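Local coordinates for protein thiosulfate sulfurtransferase TUM1 (PDB 3UTN) that accepts persulfide sulfur from the desulfurase NFS1 and passes it to UBA4 for 2-thiolation of the wobble uridine of tRNAs, at residues A[96-101]-A[173-178]. Residues are numbered along the deposited sequence; the frame is centred on the assembly and turned at random.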
loop_
_atom_site.group_PDB
_atom_site.type_symbol
_atom_site.label_atom_id
_atom_site.label_comp_id
_atom_site.label_asym_id
_atom_site.label_seq_id
_atom_site.Cartn_x
_atom_site.Cartn_y
_atom_site.Cartn_z
ATOM N N PRO A 96 -5.057 -7.924 -7.150
ATOM C CA PRO A 96 -5.129 -9.227 -7.782
ATOM C C PRO A 96 -6.517 -9.819 -7.680
ATOM O O PRO A 96 -7.288 -9.469 -6.786
ATOM C CB PRO A 96 -4.140 -10.072 -6.972
ATOM C CG PRO A 96 -4.051 -9.392 -5.653
ATOM C CD PRO A 96 -4.160 -7.931 -5.981
ATOM N N THR A 97 -6.829 -10.705 -8.613
ATOM C CA THR A 97 -8.009 -11.527 -8.500
ATOM C C THR A 97 -7.797 -12.474 -7.333
ATOM O O THR A 97 -6.654 -12.774 -6.950
ATOM C CB THR A 97 -8.233 -12.357 -9.774
ATOM O OG1 THR A 97 -7.134 -13.258 -9.945
ATOM C CG2 THR A 97 -8.343 -11.456 -10.999
ATOM N N LYS A 98 -8.905 -12.934 -6.766
ATOM C CA LYS A 98 -8.894 -13.943 -5.727
ATOM C C LYS A 98 -7.952 -15.086 -6.093
ATOM O O LYS A 98 -7.139 -15.509 -5.269
ATOM C CB LYS A 98 -10.308 -14.471 -5.518
ATOM C CG LYS A 98 -10.487 -15.348 -4.295
ATOM C CD LYS A 98 -11.763 -16.165 -4.427
ATOM C CE LYS A 98 -12.043 -16.956 -3.162
ATOM N NZ LYS A 98 -10.877 -17.799 -2.782
ATOM N N LYS A 99 -8.052 -15.558 -7.338
ATOM C CA LYS A 99 -7.261 -16.694 -7.803
ATOM C C LYS A 99 -5.768 -16.381 -7.848
ATOM O O LYS A 99 -4.968 -17.122 -7.289
ATOM C CB LYS A 99 -7.754 -17.198 -9.163
ATOM C CG LYS A 99 -6.758 -18.095 -9.885
ATOM C CD LYS A 99 -7.427 -19.060 -10.847
ATOM C CE LYS A 99 -7.523 -20.453 -10.244
ATOM N NZ LYS A 99 -6.180 -21.084 -10.091
ATOM N N VAL A 100 -5.400 -15.287 -8.507
ATOM C CA VAL A 100 -4.005 -14.861 -8.539
ATOM C C VAL A 100 -3.496 -14.724 -7.108
ATOM O O VAL A 100 -2.422 -15.212 -6.780
ATOM C CB VAL A 100 -3.817 -13.557 -9.343
ATOM C CG1 VAL A 100 -2.483 -12.891 -9.025
ATOM C CG2 VAL A 100 -3.914 -13.851 -10.833
ATOM N N PHE A 101 -4.293 -14.103 -6.248
ATOM C CA PHE A 101 -3.887 -13.948 -4.871
ATOM C C PHE A 101 -3.695 -15.286 -4.171
ATOM O O PHE A 101 -2.644 -15.539 -3.604
ATOM C CB PHE A 101 -4.871 -13.112 -4.081
ATOM C CG PHE A 101 -4.467 -12.946 -2.659
ATOM C CD1 PHE A 101 -3.506 -12.002 -2.312
ATOM C CD2 PHE A 101 -5.005 -13.765 -1.669
ATOM C CE1 PHE A 101 -3.115 -11.854 -0.996
ATOM C CE2 PHE A 101 -4.616 -13.617 -0.353
ATOM C CZ PHE A 101 -3.667 -12.661 -0.017
ATOM N N HIS A 173 -2.115 -24.704 0.176
ATOM C CA HIS A 173 -3.364 -24.505 -0.533
ATOM C C HIS A 173 -4.101 -23.392 0.146
ATOM O O HIS A 173 -4.995 -23.622 0.957
ATOM C CB HIS A 173 -4.171 -25.797 -0.575
ATOM C CG HIS A 173 -3.496 -26.905 -1.347
ATOM N ND1 HIS A 173 -2.552 -27.697 -0.801
ATOM C CD2 HIS A 173 -3.650 -27.328 -2.668
ATOM C CE1 HIS A 173 -2.126 -28.583 -1.720
ATOM N NE2 HIS A 173 -2.800 -28.358 -2.862
ATOM N N TYR A 174 -3.701 -22.172 -0.167
ATOM C CA TYR A 174 -4.283 -21.008 0.443
ATOM C C TYR A 174 -5.491 -20.584 -0.350
ATOM O O TYR A 174 -5.432 -20.432 -1.569
ATOM C CB TYR A 174 -3.274 -19.879 0.455
ATOM C CG TYR A 174 -3.740 -18.647 1.186
ATOM C CD1 TYR A 174 -3.261 -18.358 2.454
ATOM C CD2 TYR A 174 -4.644 -17.764 0.600
ATOM C CE1 TYR A 174 -3.669 -17.224 3.122
ATOM C CE2 TYR A 174 -5.060 -16.628 1.262
ATOM C CZ TYR A 174 -4.563 -16.365 2.520
ATOM O OH TYR A 174 -4.964 -15.243 3.184
ATOM N N GLU A 175 -6.588 -20.371 0.353
ATOM C CA GLU A 175 -7.789 -19.919 -0.300
ATOM C C GLU A 175 -8.445 -18.863 0.550
ATOM O O GLU A 175 -8.918 -19.142 1.648
ATOM C CB GLU A 175 -8.736 -21.090 -0.542
ATOM C CG GLU A 175 -9.867 -20.765 -1.496
ATOM C CD GLU A 175 -10.642 -21.995 -1.907
ATOM O OE1 GLU A 175 -10.060 -23.101 -1.872
ATOM O OE2 GLU A 175 -11.830 -21.847 -2.265
ATOM N N SER A 176 -8.447 -17.639 0.036
ATOM C CA SER A 176 -9.133 -16.544 0.688
ATOM C C SER A 176 -10.597 -16.919 0.849
ATOM O O SER A 176 -11.278 -17.226 -0.129
ATOM C CB SER A 176 -9.005 -15.271 -0.140
ATOM O OG SER A 176 -9.791 -14.238 0.425
ATOM N N SER A 177 -11.065 -16.922 2.090
ATOM C CA SER A 177 -12.445 -17.280 2.392
ATOM C C SER A 177 -13.328 -16.046 2.288
ATOM O O SER A 177 -14.534 -16.143 2.065
ATOM C CB SER A 177 -12.540 -17.882 3.792
ATOM O OG SER A 177 -12.104 -16.957 4.769
ATOM N N GLU A 178 -12.704 -14.885 2.450
ATOM C CA GLU A 178 -13.394 -13.610 2.378
ATOM C C GLU A 178 -12.442 -12.566 1.837
ATOM O O GLU A 178 -11.221 -12.683 1.969
ATOM C CB GLU A 178 -13.896 -13.181 3.761
ATOM C CG GLU A 178 -12.823 -13.189 4.843
ATOM C CD GLU A 178 -13.321 -12.695 6.187
ATOM O OE1 GLU A 178 -12.545 -12.765 7.165
ATOM O OE2 GLU A 178 -14.477 -12.229 6.271
#
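Lys98, in the first turn of helix 98-107, reaches the loop 173-178 through its ammonium group. Lys98 NZ donates to the carbonyl O of Ser176 at 2.7 Å, in the carbonyl plane and on a lone pair. The chain runs extended as far as CE and then bends at its last torsion (chi4 -54°), which turns NZ onto that oxygen. Lys98 NZ also lies 3.4 Å from Glu175 CG, while Glu175 OE2, at 4.2 Å from Lys98 NZ, is too far for a salt bridge. The carboxylate that pairs with Lys98 is Asp102, one turn on, which also accepts from Ser176 N, while Ser176 OG is hydrogen-bonded to Met137 O. Thr97 is the N-cap of this helix, and Thr97 OG1 accepts from Val100 N at 3.0 Å. The loop between helices 148-153 and 181-184 lies here against helix 98-107 of the first rhodanese repeat, which lacks the catalytic cysteine. Deeper in, Phe101 and Tyr174 meet obliquely, Phe101 CE2 to Tyr174 CE2 at 3.4 Å, with their planes at 74°. Tyr174 OH lies at the edge of the Phe101 ring and is hydrogen-bonded to His139 ND1. With an alanine here in place of Tyr174, the Phe101 ring would probably face a gap and His139 ND1 would lose its hydroxyl partner.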